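Local coordinates for putative methyltransferase protein (Bacteroides fragilis, PDB 5BP9) that binds S-adenosyl-L-homocysteine and is probably an S-adenosylmethionine-dependent methyltransferase whose substrate is not established, at residues Val150-Asp154 with Glu155-Ala159. Numbering follows the deposited sequence.
Sequences VNLFD and ERFAA. With SAH (S-adenosyl-L-homocysteine), chain D.
Two type I beta turns sharing Asp154 at their junction, Asn151 to Asp154 and Asp154 to Phe157, fold this loop back on itself; the second is closed by Phe157 N donating to Asp154 O at 3.0 Å. With its CG anti to the backbone N (chi1 -170°), Asp154 carries its carboxylate to the backbone N and side chain of Arg156. There Asp154 OD1 accepts from Arg156 N at 2.8 Å, from the anti side and tilted out of the carboxylate plane. Arg156 NE donates to the syn lone pair of the same oxygen in an almost straight bond (174°). Arg156 NH2 reaches Asp154 OD2 at 2.8 Å, making a side-on salt bridge with the carboxylate and guanidinium planes 24° apart; together with the bond from Arg156 N this should hold the carboxylate's rotation. Val150 CG2 packs against Phe157 CB (4.1 Å), Leu152 O meets the ring edge, and Ile129 and Leu190 also touch Phe157. At the ligand end, Asn151 OD1 takes Phe153 N in an Asx turn, plus a weak bond from SAH N6, while Asn151 ND2 is held by Ser41 O. Leu152 N gives SAH N1 a straight bond of 3.1 Å. Reading the adenine edge from the loop after strand 147-149 is characteristic of the Rossmann-like methyltransferase fold.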
loop_
_atom_site.group_PDB
_atom_site.type_symbol
_atom_site.label_atom_id
_atom_site.label_comp_id
_atom_site.label_asym_id
_atom_site.label_seq_id
_atom_site.Cartn_x
_atom_site.Cartn_y
_atom_site.Cartn_z
ATOM N N VAL A 150 -5.926 8.327 -8.813
ATOM C CA VAL A 150 -5.114 9.452 -8.417
ATOM C C VAL A 150 -3.943 8.954 -7.567
ATOM O O VAL A 150 -4.026 7.952 -6.856
ATOM C CB VAL A 150 -5.970 10.540 -7.727
ATOM C CG1 VAL A 150 -6.546 10.008 -6.421
ATOM C CG2 VAL A 150 -5.175 11.841 -7.538
ATOM N N ASN A 151 -2.828 9.652 -7.753
ATOM C CA ASN A 151 -1.596 9.395 -7.006
ATOM C C ASN A 151 -1.711 10.086 -5.645
ATOM O O ASN A 151 -2.017 11.275 -5.590
ATOM C CB ASN A 151 -0.402 9.955 -7.786
ATOM C CG ASN A 151 0.941 9.497 -7.245
ATOM O OD1 ASN A 151 1.198 9.563 -6.044
ATOM N ND2 ASN A 151 1.819 9.063 -8.138
ATOM N N LEU A 152 -1.445 9.351 -4.551
ATOM C CA LEU A 152 -1.460 9.908 -3.209
ATOM C C LEU A 152 -0.728 11.248 -3.102
ATOM O O LEU A 152 -1.174 12.145 -2.380
ATOM C CB LEU A 152 -0.812 8.889 -2.240
ATOM C CG LEU A 152 -0.641 9.319 -0.778
ATOM C CD1 LEU A 152 -1.994 9.464 -0.118
ATOM C CD2 LEU A 152 0.225 8.330 -0.021
ATOM N N PHE A 153 0.405 11.361 -3.814
ATOM C CA PHE A 153 1.286 12.513 -3.696
ATOM C C PHE A 153 0.903 13.712 -4.576
ATOM O O PHE A 153 1.535 14.779 -4.481
ATOM C CB PHE A 153 2.725 12.093 -3.955
ATOM C CG PHE A 153 3.215 11.071 -2.985
ATOM C CD1 PHE A 153 3.404 11.412 -1.648
ATOM C CD2 PHE A 153 3.446 9.772 -3.382
ATOM C CE1 PHE A 153 3.825 10.461 -0.747
ATOM C CE2 PHE A 153 3.878 8.825 -2.481
ATOM C CZ PHE A 153 4.080 9.167 -1.168
ATOM N N ASP A 154 -0.142 13.556 -5.378
ATOM C CA ASP A 154 -0.583 14.610 -6.307
ATOM C C ASP A 154 -0.915 15.854 -5.486
ATOM O O ASP A 154 -1.713 15.780 -4.558
ATOM C CB ASP A 154 -1.808 14.093 -7.094
ATOM C CG ASP A 154 -2.222 14.979 -8.238
ATOM O OD1 ASP A 154 -2.088 16.210 -8.155
ATOM O OD2 ASP A 154 -2.733 14.427 -9.236
ATOM N N GLU A 155 -0.301 16.996 -5.835
ATOM C CA GLU A 155 -0.559 18.250 -5.132
ATOM C C GLU A 155 -2.022 18.658 -5.216
ATOM O O GLU A 155 -2.497 19.413 -4.368
ATOM C CB GLU A 155 0.320 19.377 -5.688
ATOM C CG GLU A 155 1.801 19.184 -5.425
ATOM C CD GLU A 155 2.546 18.372 -6.474
ATOM O OE1 GLU A 155 1.904 17.805 -7.431
ATOM O OE2 GLU A 155 3.798 18.317 -6.324
ATOM N N ARG A 156 -2.722 18.209 -6.270
ATOM C CA ARG A 156 -4.140 18.524 -6.456
ATOM C C ARG A 156 -5.096 17.618 -5.675
ATOM O O ARG A 156 -6.278 17.902 -5.623
ATOM C CB ARG A 156 -4.523 18.469 -7.947
ATOM C CG ARG A 156 -3.685 19.337 -8.885
ATOM C CD ARG A 156 -3.852 18.886 -10.335
ATOM N NE ARG A 156 -3.415 17.499 -10.551
ATOM C CZ ARG A 156 -3.612 16.793 -11.665
ATOM N NH1 ARG A 156 -4.242 17.330 -12.709
ATOM N NH2 ARG A 156 -3.175 15.534 -11.743
ATOM N N PHE A 157 -4.608 16.515 -5.102
ATOM C CA PHE A 157 -5.449 15.599 -4.321
ATOM C C PHE A 157 -5.622 16.199 -2.931
ATOM O O PHE A 157 -4.662 16.280 -2.139
ATOM C CB PHE A 157 -4.807 14.197 -4.233
ATOM C CG PHE A 157 -5.528 13.237 -3.318
ATOM C CD1 PHE A 157 -6.911 13.044 -3.415
ATOM C CD2 PHE A 157 -4.821 12.477 -2.387
ATOM C CE1 PHE A 157 -7.574 12.162 -2.579
ATOM C CE2 PHE A 157 -5.486 11.599 -1.545
ATOM C CZ PHE A 157 -6.865 11.437 -1.646
ATOM N N ALA A 158 -6.843 16.625 -2.641
ATOM C CA ALA A 158 -7.139 17.358 -1.413
ATOM C C ALA A 158 -8.470 16.870 -0.913
ATOM O O ALA A 158 -9.476 16.956 -1.628
ATOM C CB ALA A 158 -7.191 18.861 -1.684
ATOM N N ALA A 159 -8.436 16.329 0.290
ATOM C CA ALA A 159 -9.574 15.760 1.006
ATOM C C ALA A 159 -9.052 15.441 2.391
ATOM O O ALA A 159 -7.842 15.381 2.579
ATOM C CB ALA A 159 -10.103 14.517 0.318
HETATM N N SAH D . -3.923 -2.534 -1.084
HETATM C CA SAH D . -4.070 -3.582 -2.167
HETATM C CB SAH D . -2.982 -3.526 -3.251
HETATM C CG SAH D . -1.536 -3.537 -2.755
HETATM S SD SAH D . -0.410 -3.389 -4.112
HETATM C C SAH D . -4.078 -4.961 -1.569
HETATM O O SAH D . -3.886 -5.132 -0.370
HETATM O OXT SAH D . -4.279 -5.971 -2.242
HETATM C "C5'" SAH D . -0.023 -1.658 -4.083
HETATM C "C4'" SAH D . -1.039 -0.813 -4.842
HETATM O "O4'" SAH D . -0.677 0.575 -4.677
HETATM C "C3'" SAH D . -1.124 -1.045 -6.348
HETATM O "O3'" SAH D . -2.499 -1.270 -6.735
HETATM C "C2'" SAH D . -0.533 0.224 -6.956
HETATM O "O2'" SAH D . -0.998 0.558 -8.249
HETATM C "C1'" SAH D . -0.875 1.268 -5.918
HETATM N N9 SAH D . -0.050 2.486 -5.883
HETATM C C8 SAH D . 1.284 2.556 -6.026
HETATM N N7 SAH D . 1.773 3.751 -5.890
HETATM C C5 SAH D . 0.671 4.534 -5.609
HETATM C C6 SAH D . 0.501 5.903 -5.360
HETATM N N6 SAH D . 1.523 6.776 -5.334
HETATM N N1 SAH D . -0.757 6.367 -5.122
HETATM C C2 SAH D . -1.784 5.491 -5.155
HETATM N N3 SAH D . -1.730 4.166 -5.379
HETATM C C4 SAH D . -0.473 3.740 -5.613
#